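Local coordinates for protein phosphonate monoester hydrolase (Ruegeria pomeroyi, PDB 4UPK) that is a hydrolase of the alkaline phosphatase superfamily, built on a sulfatase-type alpha/beta fold and modelled as an assembly of four chains, at residues 35-41 with 340-346; 79-84 with 98-103; 148-152 with 164-168. All coordinates share one frame; numbering follows the deposited sequence.

Interaction 1: 35-41 with 340-346; sequences NVLFIII and TLIVVTA
F38 and I40 meet V343 and T345 across two neighbouring parallel strands in the central beta sheet of a sulfatase-type alpha/beta fold. The strands run 12° apart with axes 4.6 Å apart. The odd-numbered residues of 35-41 bond to L341, V343 and T345, while V36, F38 and I40 turn their backbone bonds to W233 and strand 234-239.

The contact has no solvent side, for every touching residue is buried, but some pairs sit closer than others. The F38 ring, its CG anti to the backbone N (chi1 -169°), brings CE1 to 3.9 Å from V343 CG1, and V343 O lies at the ring edge in its plane. T345 CG2 continues this layer, 3.9 Å from I40 CG1. H236 stacks on F38, and helix 394-402 closes over V36, L341 and T345. On the other face the matched pairs L37-I342 and I39-V344 lie a little further apart, with I39 CB 4.3 Å from V344 CG2. L37, I41 and I342 reach helix 303-333, and bulky aliphatic side chains suit this buried layer between sheet and helix.

Polar groups mark the start of the pair. W233 N bonds N35 OD1 and T340 OG1 gives its proton to Q336 O, leaving that hydroxyl to accept from N35 ND2 at 3.1 Å, in the amide plane.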
ATOM      1  N   ASN A  35     -21.296 -24.855   1.694  1.00 24.73           N
ATOM      2  CA  ASN A  35     -19.901 -25.247   1.876  1.00 21.94           C
ATOM      3  C   ASN A  35     -19.229 -25.411   0.546  1.00 24.31           C
ATOM      4  O   ASN A  35     -19.892 -25.680  -0.461  1.00 23.43           O
ATOM      5  CB  ASN A  35     -19.786 -26.565   2.644  1.00 17.05           C
ATOM      6  CG  ASN A  35     -20.413 -26.597   4.015  1.00 28.83           C
ATOM      7  OD1 ASN A  35     -20.190 -25.721   4.862  1.00 18.28           O
ATOM      8  ND2 ASN A  35     -21.169 -27.660   4.275  1.00 23.18           N
ATOM      9  N   VAL A  36     -17.895 -25.249   0.536  1.00 20.61           N
ATOM     10  CA  VAL A  36     -17.080 -25.492  -0.645  1.00 19.73           C
ATOM     11  C   VAL A  36     -15.945 -26.460  -0.291  1.00 21.01           C
ATOM     12  O   VAL A  36     -15.131 -26.177   0.584  1.00 20.12           O
ATOM     13  CB  VAL A  36     -16.597 -24.210  -1.396  1.00 23.78           C
ATOM     14  CG1 VAL A  36     -15.808 -24.583  -2.659  1.00 22.60           C
ATOM     15  CG2 VAL A  36     -17.777 -23.304  -1.758  1.00 24.13           C
ATOM     16  N   LEU A  37     -15.929 -27.618  -0.954  1.00 16.65           N
ATOM     17  CA  LEU A  37     -14.888 -28.622  -0.781  1.00 14.66           C
ATOM     18  C   LEU A  37     -14.157 -28.735  -2.100  1.00 20.33           C
ATOM     19  O   LEU A  37     -14.683 -29.279  -3.073  1.00 21.10           O
ATOM     20  CB  LEU A  37     -15.421 -29.993  -0.294  1.00 13.32           C
ATOM     21  CG  LEU A  37     -14.362 -31.138  -0.169  1.00 14.62           C
ATOM     22  CD1 LEU A  37     -13.266 -30.801   0.846  1.00 14.17           C
ATOM     23  CD2 LEU A  37     -15.000 -32.443   0.167  1.00 11.90           C
ATOM     24  N   PHE A  38     -12.941 -28.190  -2.127  1.00 17.21           N
ATOM     25  CA  PHE A  38     -12.094 -28.154  -3.304  1.00 15.27           C
ATOM     26  C   PHE A  38     -10.889 -29.077  -3.125  1.00 19.95           C
ATOM     27  O   PHE A  38      -9.950 -28.752  -2.382  1.00 17.46           O
ATOM     28  CB  PHE A  38     -11.681 -26.696  -3.590  1.00 16.17           C
ATOM     29  CG  PHE A  38     -11.003 -26.401  -4.910  1.00 15.81           C
ATOM     30  CD1 PHE A  38     -10.940 -27.367  -5.917  1.00 16.90           C
ATOM     31  CD2 PHE A  38     -10.476 -25.143  -5.168  1.00 15.63           C
ATOM     32  CE1 PHE A  38     -10.319 -27.091  -7.135  1.00 16.85           C
ATOM     33  CE2 PHE A  38      -9.852 -24.869  -6.383  1.00 17.66           C
ATOM     34  CZ  PHE A  38      -9.797 -25.841  -7.366  1.00 15.75           C
ATOM     35  N   ILE A  39     -10.944 -30.266  -3.790  1.00 17.88           N
ATOM     36  CA  ILE A  39      -9.851 -31.244  -3.741  1.00 16.84           C
ATOM     37  C   ILE A  39      -9.094 -31.212  -5.060  1.00 20.13           C
ATOM     38  O   ILE A  39      -9.713 -31.305  -6.126  1.00 19.82           O
ATOM     39  CB  ILE A  39     -10.254 -32.721  -3.368  1.00 19.13           C
ATOM     40  CG1 ILE A  39     -11.075 -32.794  -2.081  1.00 18.52           C
ATOM     41  CG2 ILE A  39      -8.991 -33.666  -3.290  1.00 18.44           C
ATOM     42  CD1 ILE A  39     -11.665 -34.208  -1.815  1.00 17.14           C
ATOM     43  N   ILE A  40      -7.749 -31.139  -4.960  1.00 14.76           N
ATOM     44  CA  ILE A  40      -6.820 -31.179  -6.075  1.00 14.03           C
ATOM     45  C   ILE A  40      -5.803 -32.292  -5.816  1.00 20.11           C
ATOM     46  O   ILE A  40      -5.052 -32.248  -4.828  1.00 17.98           O
ATOM     47  CB  ILE A  40      -6.135 -29.793  -6.397  1.00 15.99           C
ATOM     48  CG1 ILE A  40      -7.181 -28.706  -6.735  1.00 14.99           C
ATOM     49  CG2 ILE A  40      -5.083 -29.945  -7.534  1.00 16.06           C
ATOM     50  CD1 ILE A  40      -6.628 -27.321  -6.952  1.00 14.20           C
ATOM     51  N   ILE A  41      -5.804 -33.295  -6.705  1.00 18.33           N
ATOM     52  CA  ILE A  41      -4.872 -34.416  -6.670  1.00 18.01           C
ATOM     53  C   ILE A  41      -3.745 -33.979  -7.621  1.00 22.70           C
ATOM     54  O   ILE A  41      -4.029 -33.525  -8.719  1.00 22.15           O
ATOM     55  CB  ILE A  41      -5.547 -35.761  -7.120  1.00 20.83           C
ATOM     56  CG1 ILE A  41      -6.743 -36.136  -6.226  1.00 19.98           C
ATOM     57  CG2 ILE A  41      -4.533 -36.927  -7.160  1.00 21.52           C
ATOM     58  CD1 ILE A  41      -7.716 -37.184  -6.865  1.00 19.13           C
ATOM     59  N   THR A 340     -23.121 -29.165  -0.090  1.00 28.12           N
ATOM     60  CA  THR A 340     -21.724 -28.819  -0.407  1.00 25.42           C
ATOM     61  C   THR A 340     -21.403 -28.850  -1.904  1.00 26.05           C
ATOM     62  O   THR A 340     -21.718 -29.821  -2.602  1.00 24.91           O
ATOM     63  CB  THR A 340     -20.764 -29.733   0.399  1.00 26.26           C
ATOM     64  OG1 THR A 340     -21.050 -29.570   1.781  1.00 27.15           O
ATOM     65  CG2 THR A 340     -19.259 -29.441   0.158  1.00 21.02           C
ATOM     66  N   LEU A 341     -20.704 -27.801  -2.373  1.00 19.21           N
ATOM     67  CA  LEU A 341     -20.170 -27.754  -3.719  1.00 16.95           C
ATOM     68  C   LEU A 341     -18.844 -28.517  -3.624  1.00 21.81           C
ATOM     69  O   LEU A 341     -17.910 -28.074  -2.930  1.00 21.64           O
ATOM     70  CB  LEU A 341     -19.937 -26.301  -4.214  1.00 15.91           C
ATOM     71  CG  LEU A 341     -19.165 -26.133  -5.530  1.00 17.58           C
ATOM     72  CD1 LEU A 341     -19.931 -26.729  -6.724  1.00 17.59           C
ATOM     73  CD2 LEU A 341     -18.821 -24.702  -5.782  1.00 13.73           C
ATOM     74  N   ILE A 342     -18.792 -29.696  -4.264  1.00 18.22           N
ATOM     75  CA  ILE A 342     -17.613 -30.552  -4.284  1.00 17.88           C
ATOM     76  C   ILE A 342     -16.942 -30.414  -5.631  1.00 21.31           C
ATOM     77  O   ILE A 342     -17.589 -30.605  -6.665  1.00 20.98           O
ATOM     78  CB  ILE A 342     -17.895 -32.042  -3.891  1.00 21.02           C
ATOM     79  CG1 ILE A 342     -18.547 -32.142  -2.476  1.00 22.06           C
ATOM     80  CG2 ILE A 342     -16.604 -32.890  -3.977  1.00 20.54           C
ATOM     81  CD1 ILE A 342     -19.117 -33.537  -2.091  1.00 33.34           C
ATOM     82  N   VAL A 343     -15.662 -30.028  -5.617  1.00 17.31           N
ATOM     83  CA  VAL A 343     -14.868 -29.888  -6.830  1.00 16.98           C
ATOM     84  C   VAL A 343     -13.652 -30.806  -6.694  1.00 21.48           C
ATOM     85  O   VAL A 343     -12.828 -30.637  -5.787  1.00 19.52           O
ATOM     86  CB  VAL A 343     -14.448 -28.432  -7.200  1.00 20.27           C
ATOM     87  CG1 VAL A 343     -13.753 -28.404  -8.562  1.00 19.35           C
ATOM     88  CG2 VAL A 343     -15.626 -27.462  -7.183  1.00 20.11           C
ATOM     89  N   VAL A 344     -13.566 -31.800  -7.584  1.00 18.27           N
ATOM     90  CA  VAL A 344     -12.446 -32.735  -7.602  1.00 16.90           C
ATOM     91  C   VAL A 344     -11.798 -32.660  -8.980  1.00 21.81           C
ATOM     92  O   VAL A 344     -12.474 -32.821 -10.003  1.00 21.00           O
ATOM     93  CB  VAL A 344     -12.784 -34.192  -7.166  1.00 19.55           C
ATOM     94  CG1 VAL A 344     -11.516 -35.056  -7.094  1.00 18.19           C
ATOM     95  CG2 VAL A 344     -13.503 -34.211  -5.820  1.00 19.57           C
ATOM     96  N   THR A 345     -10.484 -32.410  -8.993  1.00 17.39           N
ATOM     97  CA  THR A 345      -9.692 -32.316 -10.209  1.00 16.82           C
ATOM     98  C   THR A 345      -8.223 -32.698  -9.930  1.00 19.91           C
ATOM     99  O   THR A 345      -7.852 -32.979  -8.794  1.00 17.74           O
ATOM    100  CB  THR A 345      -9.812 -30.853 -10.790  1.00 18.09           C
ATOM    101  OG1 THR A 345      -9.353 -30.834 -12.146  1.00 16.78           O
ATOM    102  CG2 THR A 345      -9.077 -29.799  -9.945  1.00 10.77           C
ATOM    103  N   ALA A 346      -7.394 -32.672 -10.985  1.00 17.20           N
ATOM    104  CA  ALA A 346      -5.945 -32.778 -10.925  1.00 16.62           C
ATOM    105  C   ALA A 346      -5.410 -31.472 -11.518  1.00 22.56           C
ATOM    106  O   ALA A 346      -6.075 -30.870 -12.364  1.00 23.15           O
ATOM    107  CB  ALA A 346      -5.436 -33.979 -11.703  1.00 16.80           C
TER

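Interaction 2: 79-84 with 98-103; sequences TNPCGP and HRSVRN
The backbones approach most closely where G83 faces N103, with CA atoms 4.9 Å apart, and where P84 faces V101, so the segment 98-103, the end of helix 95-98 and the loop after it, lies against the first turn of helix 82-91. C82 opens the sequence C-x-P-x-R, the signature of sulfatases. In those relatives this cysteine is matured to formylglycine, but here it is modelled unmodified. P81, joined by a cis peptide, holds the N-cap position.

N103 reaches this helix start with its amide, whose CG lies beside the backbone N (chi1 -78°) and is thereby brought to G83: OD1 accepts from G83 N at 3.1 Å, the donor tilted 21° from the carbonyl plane. OD1 also comes within 3.4 Å of G83 CA, a closeness allowed by a residue without a side chain. On the other end of the amide, ND2 lies 3.8 Å from C82 SG. The P84 ring is the wedge between the two segments, its CG packed 3.5 Å from V101 C, and a proline fits because no helical N-H is needed from it in the first turn. Nearby, T79 OG1, which bonds E434 O, also takes a proton from a water that gives its other to V101 O.

R102 leaves the contact for a salt bridge with D436 and a bond to S522 O of the second subunit. H98 is fixed at both ring nitrogens: NE2 bonds S88 OG and, weakly, P84 O, while ND1 accepts from S100 N, 3.1 Å away and only 3° out of the ring plane.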
ATOM      1  N   THR A  79      -1.773 -24.469 -18.255  1.00 16.27           N
ATOM      2  CA  THR A  79      -0.332 -24.275 -18.148  1.00 16.04           C
ATOM      3  C   THR A  79       0.339 -25.349 -17.353  1.00 18.51           C
ATOM      4  O   THR A  79      -0.334 -26.131 -16.702  1.00 19.27           O
ATOM      5  CB  THR A  79       0.077 -22.830 -17.777  1.00 16.82           C
ATOM      6  OG1 THR A  79       1.485 -22.678 -17.956  1.00 17.42           O
ATOM      7  CG2 THR A  79      -0.331 -22.449 -16.388  1.00  9.30           C
ATOM      8  N   ASN A  80       1.671 -25.361 -17.395  1.00 13.50           N
ATOM      9  CA  ASN A  80       2.509 -26.310 -16.692  1.00 13.80           C
ATOM     10  C   ASN A  80       3.897 -25.691 -16.377  1.00 19.96           C
ATOM     11  O   ASN A  80       4.330 -24.743 -17.072  1.00 18.37           O
ATOM     12  CB  ASN A  80       2.663 -27.580 -17.533  1.00 16.43           C
ATOM     13  CG  ASN A  80       1.837 -28.724 -17.039  1.00 28.88           C
ATOM     14  OD1 ASN A  80       1.856 -29.046 -15.860  1.00 25.52           O
ATOM     15  ND2 ASN A  80       1.166 -29.414 -17.938  1.00  8.05           N
ATOM     16  N   PRO A  81       4.596 -26.189 -15.326  1.00 18.46           N
ATOM     17  CA  PRO A  81       4.221 -27.278 -14.405  1.00 19.39           C
ATOM     18  C   PRO A  81       3.358 -26.844 -13.218  1.00 28.15           C
ATOM     19  O   PRO A  81       2.527 -25.958 -13.363  1.00 27.69           O
ATOM     20  CB  PRO A  81       5.565 -27.931 -14.058  1.00 20.43           C
ATOM     21  CG  PRO A  81       6.632 -26.888 -14.391  1.00 25.27           C
ATOM     22  CD  PRO A  81       5.931 -25.678 -14.990  1.00 20.76           C
ATOM     23  N   CYS A  82       3.510 -27.527 -12.071  1.00 28.61           N
ATOM     24  CA  CYS A  82       2.767 -27.343 -10.823  1.00 29.59           C
ATOM     25  C   CYS A  82       2.494 -25.900 -10.426  1.00 28.57           C
ATOM     26  O   CYS A  82       1.326 -25.559 -10.240  1.00 26.89           O
ATOM     27  CB  CYS A  82       3.420 -28.133  -9.696  1.00 31.58           C
ATOM     28  SG  CYS A  82       5.113 -28.647 -10.066  1.00 36.80           S
ATOM     29  N   GLY A  83       3.557 -25.087 -10.297  1.00 22.33           N
ATOM     30  CA  GLY A  83       3.480 -23.678  -9.921  1.00 20.98           C
ATOM     31  C   GLY A  83       2.606 -22.899 -10.889  1.00 22.30           C
ATOM     32  O   GLY A  83       1.502 -22.492 -10.520  1.00 21.60           O
ATOM     33  N   PRO A  84       3.013 -22.777 -12.175  1.00 16.15           N
ATOM     34  CA  PRO A  84       2.147 -22.094 -13.166  1.00 15.17           C
ATOM     35  C   PRO A  84       0.713 -22.649 -13.241  1.00 17.19           C
ATOM     36  O   PRO A  84      -0.264 -21.883 -13.304  1.00 15.26           O
ATOM     37  CB  PRO A  84       2.888 -22.322 -14.492  1.00 16.78           C
ATOM     38  CG  PRO A  84       4.317 -22.469 -14.092  1.00 20.82           C
ATOM     39  CD  PRO A  84       4.296 -23.197 -12.776  1.00 16.64           C
ATOM     40  N   HIS A  98      -1.433 -14.077 -15.703  1.00 14.18           N
ATOM     41  CA  HIS A  98      -0.952 -14.113 -14.309  1.00 12.96           C
ATOM     42  C   HIS A  98       0.582 -13.953 -14.182  1.00 15.51           C
ATOM     43  O   HIS A  98       1.087 -13.430 -13.185  1.00 12.57           O
ATOM     44  CB  HIS A  98      -1.539 -15.295 -13.517  1.00 12.19           C
ATOM     45  CG  HIS A  98      -1.093 -16.670 -13.916  1.00 13.84           C
ATOM     46  ND1 HIS A  98       0.233 -17.024 -13.911  1.00 15.17           N
ATOM     47  CD2 HIS A  98      -1.837 -17.775 -14.155  1.00 14.56           C
ATOM     48  CE1 HIS A  98       0.268 -18.323 -14.175  1.00 14.16           C
ATOM     49  NE2 HIS A  98      -0.956 -18.817 -14.336  1.00 14.43           N
ATOM     50  N   ARG A  99       1.292 -14.391 -15.235  1.00 13.22           N
ATOM     51  CA  ARG A  99       2.740 -14.289 -15.452  1.00 13.23           C
ATOM     52  C   ARG A  99       3.677 -15.063 -14.509  1.00 16.65           C
ATOM     53  O   ARG A  99       4.890 -14.897 -14.570  1.00 18.29           O
ATOM     54  CB  ARG A  99       3.189 -12.834 -15.792  1.00 13.33           C
ATOM     55  CG  ARG A  99       2.594 -12.284 -17.118  1.00 18.56           C
ATOM     56  CD  ARG A  99       3.085 -12.977 -18.408  1.00 10.56           C
ATOM     57  NE  ARG A  99       4.512 -12.731 -18.636  1.00 12.99           N
ATOM     58  CZ  ARG A  99       5.334 -13.566 -19.247  1.00 21.69           C
ATOM     59  NH1 ARG A  99       4.885 -14.708 -19.742  1.00 17.85           N
ATOM     60  NH2 ARG A  99       6.605 -13.246 -19.412  1.00 24.66           N
ATOM     61  N   SER A 100       3.136 -15.976 -13.720  1.00 13.06           N
ATOM     62  CA  SER A 100       3.923 -16.876 -12.889  1.00 13.27           C
ATOM     63  C   SER A 100       4.098 -18.060 -13.868  1.00 19.79           C
ATOM     64  O   SER A 100       3.345 -19.027 -13.837  1.00 18.54           O
ATOM     65  CB  SER A 100       3.116 -17.286 -11.656  1.00 15.54           C
ATOM     66  OG  SER A 100       3.929 -17.872 -10.656  1.00 18.47           O
ATOM     67  N   VAL A 101       5.031 -17.899 -14.827  1.00 19.15           N
ATOM     68  CA  VAL A 101       5.232 -18.787 -15.987  1.00 17.60           C
ATOM     69  C   VAL A 101       6.086 -20.033 -15.809  1.00 20.97           C
ATOM     70  O   VAL A 101       6.052 -20.920 -16.667  1.00 19.94           O
ATOM     71  CB  VAL A 101       5.534 -17.999 -17.294  1.00 19.15           C
ATOM     72  CG1 VAL A 101       4.365 -17.089 -17.644  1.00 18.31           C
ATOM     73  CG2 VAL A 101       6.840 -17.200 -17.180  1.00 18.58           C
ATOM     74  N   ARG A 102       6.825 -20.104 -14.685  1.00 18.18           N
ATOM     75  CA  ARG A 102       7.704 -21.213 -14.274  1.00 17.24           C
ATOM     76  C   ARG A 102       7.653 -21.322 -12.751  1.00 19.97           C
ATOM     77  O   ARG A 102       7.268 -20.361 -12.082  1.00 19.69           O
ATOM     78  CB  ARG A 102       9.175 -20.927 -14.631  1.00 15.28           C
ATOM     79  CG  ARG A 102       9.416 -20.174 -15.915  1.00 18.58           C
ATOM     80  CD  ARG A 102      10.839 -19.722 -15.950  1.00 17.27           C
ATOM     81  NE  ARG A 102      11.069 -18.828 -17.081  1.00 27.45           N
ATOM     82  CZ  ARG A 102      10.922 -17.509 -17.048  1.00 33.48           C
ATOM     83  NH1 ARG A 102      10.495 -16.908 -15.945  1.00 23.73           N
ATOM     84  NH2 ARG A 102      11.169 -16.784 -18.122  1.00 16.93           N
ATOM     85  N   ASN A 103       8.094 -22.474 -12.200  1.00 14.71           N
ATOM     86  CA  ASN A 103       8.242 -22.664 -10.759  1.00 13.67           C
ATOM     87  C   ASN A 103       9.243 -21.608 -10.284  1.00 16.38           C
ATOM     88  O   ASN A 103      10.279 -21.397 -10.934  1.00 15.17           O
ATOM     89  CB  ASN A 103       8.772 -24.076 -10.448  1.00 12.15           C
ATOM     90  CG  ASN A 103       7.743 -25.160 -10.538  1.00 17.70           C
ATOM     91  OD1 ASN A 103       6.572 -24.913 -10.818  1.00 10.77           O
ATOM     92  ND2 ASN A 103       8.162 -26.407 -10.328  1.00 16.19           N
TER
HETATM   93  O   HOH W   1       3.850 -20.884 -18.166  1.00 15.40           O

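Interaction 3: 148-152 with 164-168; sequences KTYEF and RLEMS
E151 holds the turn that begins at R164 by one hydrogen bond in a partly buried loop-to-loop contact, made by the loops on both sides of strand 158-162, with 164-168 leading to helix 169-177. The acid chain is extended beyond CG (chi2 -173°), long enough to carry its carboxylate to the backbone of the turn. There OE2 accepts from E166 N at 3.0 Å on its syn lone pair, and the bond is almost straight at 172°. The other oxygen, OE1, rests 3.2 Å from E166 CB.

R164 lies alongside the same glutamate with its aliphatic part, CD 3.2 Å from E151 O, and then sends its charge past it. NH2 forms a salt bridge with E159, while NH1 bonds a water that reaches back, weakly, to E151 OE1. The guanidinium stands 84° to the F152 ring, with NH1 3.7 Å from F152 CD1, and M167 SD sits over one of its faces, toward the rim. Arginine suits the place because one chain supplies both an apolar flank and a charge. Beyond it, R164 and M167 pack on H158 and W228 of the third subunit.

R164 O is held twice, by M167 N at 2.9 Å and by S168 OG from the opposite face of its plane. The 164-167 side is a type I beta turn, closed by its own backbone bond and anchored through its third residue by a carboxylate from another loop.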
ATOM      1  N   LYS A 148      11.836 -17.468   0.199  1.00 23.98           N
ATOM      2  CA  LYS A 148      12.873 -18.512   0.131  1.00 23.45           C
ATOM      3  C   LYS A 148      12.360 -19.841  -0.426  1.00 26.67           C
ATOM      4  O   LYS A 148      13.143 -20.748  -0.684  1.00 25.40           O
ATOM      5  CB  LYS A 148      13.571 -18.688   1.487  1.00 25.28           C
ATOM      6  CG  LYS A 148      14.498 -17.547   1.815  1.00 32.66           C
ATOM      7  CD  LYS A 148      15.362 -17.864   3.028  1.00 35.25           C
ATOM      8  CE  LYS A 148      16.174 -16.659   3.444  1.00 40.45           C
ATOM      9  NZ  LYS A 148      15.317 -15.570   3.996  1.00 52.18           N
ATOM     10  N   THR A 149      11.048 -19.931  -0.655  1.00 25.06           N
ATOM     11  CA  THR A 149      10.408 -21.133  -1.191  1.00 25.16           C
ATOM     12  C   THR A 149       9.282 -20.808  -2.176  1.00 27.90           C
ATOM     13  O   THR A 149       8.519 -19.874  -1.934  1.00 25.49           O
ATOM     14  CB  THR A 149       9.949 -22.067  -0.041  1.00 33.15           C
ATOM     15  OG1 THR A 149       9.401 -23.257  -0.603  1.00 34.38           O
ATOM     16  CG2 THR A 149       8.936 -21.407   0.915  1.00 32.04           C
ATOM     17  N   TYR A 150       9.181 -21.587  -3.280  1.00 27.36           N
ATOM     18  CA  TYR A 150       8.100 -21.412  -4.238  1.00 28.54           C
ATOM     19  C   TYR A 150       6.915 -22.348  -3.949  1.00 34.23           C
ATOM     20  O   TYR A 150       6.026 -22.509  -4.785  1.00 35.74           O
ATOM     21  CB  TYR A 150       8.580 -21.453  -5.698  1.00 31.37           C
ATOM     22  CG  TYR A 150       9.239 -22.730  -6.180  1.00 36.47           C
ATOM     23  CD1 TYR A 150       8.491 -23.888  -6.393  1.00 38.71           C
ATOM     24  CD2 TYR A 150      10.570 -22.736  -6.592  1.00 38.77           C
ATOM     25  CE1 TYR A 150       9.077 -25.053  -6.888  1.00 40.71           C
ATOM     26  CE2 TYR A 150      11.162 -23.890  -7.114  1.00 40.50           C
ATOM     27  CZ  TYR A 150      10.412 -25.049  -7.251  1.00 50.24           C
ATOM     28  OH  TYR A 150      10.976 -26.195  -7.763  1.00 54.99           O
ATOM     29  N   GLU A 151       6.910 -22.948  -2.749  1.00 29.95           N
ATOM     30  CA  GLU A 151       5.881 -23.850  -2.239  1.00 28.73           C
ATOM     31  C   GLU A 151       5.009 -23.128  -1.207  1.00 31.06           C
ATOM     32  O   GLU A 151       4.087 -23.733  -0.641  1.00 30.67           O
ATOM     33  CB  GLU A 151       6.540 -25.041  -1.541  1.00 29.97           C
ATOM     34  CG  GLU A 151       7.355 -25.987  -2.396  1.00 35.55           C
ATOM     35  CD  GLU A 151       7.787 -27.186  -1.576  1.00 49.68           C
ATOM     36  OE1 GLU A 151       8.452 -27.000  -0.529  1.00 51.30           O
ATOM     37  OE2 GLU A 151       7.391 -28.312  -1.945  1.00 27.89           O
ATOM     38  N   PHE A 152       5.329 -21.847  -0.945  1.00 26.69           N
ATOM     39  CA  PHE A 152       4.672 -20.985   0.037  1.00 26.29           C
ATOM     40  C   PHE A 152       3.146 -20.783  -0.193  1.00 28.59           C
ATOM     41  O   PHE A 152       2.744 -20.621  -1.353  1.00 27.23           O
ATOM     42  CB  PHE A 152       5.415 -19.641   0.153  1.00 28.05           C
ATOM     43  CG  PHE A 152       5.242 -19.000   1.508  1.00 29.89           C
ATOM     44  CD1 PHE A 152       5.965 -19.453   2.606  1.00 33.54           C
ATOM     45  CD2 PHE A 152       4.300 -17.991   1.703  1.00 32.52           C
ATOM     46  CE1 PHE A 152       5.765 -18.897   3.874  1.00 35.25           C
ATOM     47  CE2 PHE A 152       4.084 -17.451   2.971  1.00 36.25           C
ATOM     48  CZ  PHE A 152       4.827 -17.896   4.050  1.00 34.78           C
ATOM     49  N   ARG A 164       3.695 -29.431   2.043  1.00 14.45           N
ATOM     50  CA  ARG A 164       4.400 -29.180   0.802  1.00 14.23           C
ATOM     51  C   ARG A 164       5.481 -30.264   0.714  1.00 17.96           C
ATOM     52  O   ARG A 164       6.124 -30.563   1.722  1.00 17.70           O
ATOM     53  CB  ARG A 164       5.048 -27.781   0.812  1.00 14.58           C
ATOM     54  CG  ARG A 164       4.148 -26.684   1.330  1.00 15.46           C
ATOM     55  CD  ARG A 164       4.976 -25.528   1.843  1.00 25.83           C
ATOM     56  NE  ARG A 164       4.294 -24.858   2.946  1.00 24.78           N
ATOM     57  CZ  ARG A 164       4.709 -23.734   3.510  1.00 34.13           C
ATOM     58  NH1 ARG A 164       5.807 -23.129   3.071  1.00 30.67           N
ATOM     59  NH2 ARG A 164       4.035 -23.203   4.518  1.00 17.26           N
ATOM     60  N   LEU A 165       5.685 -30.831  -0.496  1.00 15.89           N
ATOM     61  CA  LEU A 165       6.628 -31.902  -0.786  1.00 15.05           C
ATOM     62  C   LEU A 165       8.045 -31.706  -0.242  1.00 19.11           C
ATOM     63  O   LEU A 165       8.569 -32.611   0.401  1.00 20.39           O
ATOM     64  CB  LEU A 165       6.597 -32.302  -2.274  1.00 14.75           C
ATOM     65  CG  LEU A 165       7.538 -33.431  -2.738  1.00 18.96           C
ATOM     66  CD1 LEU A 165       7.208 -34.771  -2.064  1.00 17.94           C
ATOM     67  CD2 LEU A 165       7.514 -33.557  -4.257  1.00 21.09           C
ATOM     68  N   GLU A 166       8.632 -30.535  -0.426  1.00 16.68           N
ATOM     69  CA  GLU A 166       9.994 -30.260   0.061  1.00 17.41           C
ATOM     70  C   GLU A 166      10.062 -29.914   1.564  1.00 22.37           C
ATOM     71  O   GLU A 166      11.163 -29.822   2.127  1.00 23.82           O
ATOM     72  CB  GLU A 166      10.704 -29.196  -0.809  1.00 19.28           C
ATOM     73  CG  GLU A 166      10.836 -29.554  -2.299  1.00 33.72           C
ATOM     74  CD  GLU A 166      11.473 -30.885  -2.683  1.00 51.70           C
ATOM     75  OE1 GLU A 166      12.550 -31.220  -2.138  1.00 45.81           O
ATOM     76  OE2 GLU A 166      10.901 -31.585  -3.550  1.00 40.21           O
ATOM     77  N   MET A 167       8.891 -29.785   2.226  1.00 17.23           N
ATOM     78  CA  MET A 167       8.823 -29.491   3.658  1.00 17.36           C
ATOM     79  C   MET A 167       8.125 -30.608   4.474  1.00 20.93           C
ATOM     80  O   MET A 167       8.809 -31.519   4.966  1.00 20.07           O
ATOM     81  CB  MET A 167       8.188 -28.119   3.885  1.00 19.82           C
ATOM     82  CG  MET A 167       8.481 -27.566   5.239  1.00 23.78           C
ATOM     83  SD  MET A 167       7.991 -25.845   5.348  1.00 27.96           S
ATOM     84  CE  MET A 167       8.333 -25.553   7.069  1.00 25.15           C
ATOM     85  N   SER A 168       6.770 -30.546   4.592  1.00 16.92           N
ATOM     86  CA  SER A 168       5.932 -31.525   5.302  1.00 16.04           C
ATOM     87  C   SER A 168       6.376 -31.768   6.747  1.00 21.43           C
ATOM     88  O   SER A 168       6.489 -32.923   7.173  1.00 21.45           O
ATOM     89  CB  SER A 168       5.813 -32.830   4.510  1.00 16.44           C
ATOM     90  OG  SER A 168       5.090 -32.599   3.311  1.00 12.04           O
TER
HETATM   91  O   HOH W   2       8.446 -24.747   2.078  1.00 21.45           O

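Overall arrangement
All three interactions belong to the sulfatase-type domain. Interaction 1 joins its first strand to one some 300 residues later, and interactions 2 and 3 follow one another within the chain between those strands. The sheet continues from 35-41 through 234-239 and 125-127 to 158-162, whose flanking loops make interaction 3, about 22 Å between centres from interaction 1. Interaction 2 holds the start of helix 82-91, its centre about 21 Å from that of interaction 1. Interactions 2 and 3 have centres about 15 Å apart and touch, N103 CB lying 3.7 Å from Y150 CE1. Both reach the second subunit, while the buried strand pair of interaction 1 touches no other chain.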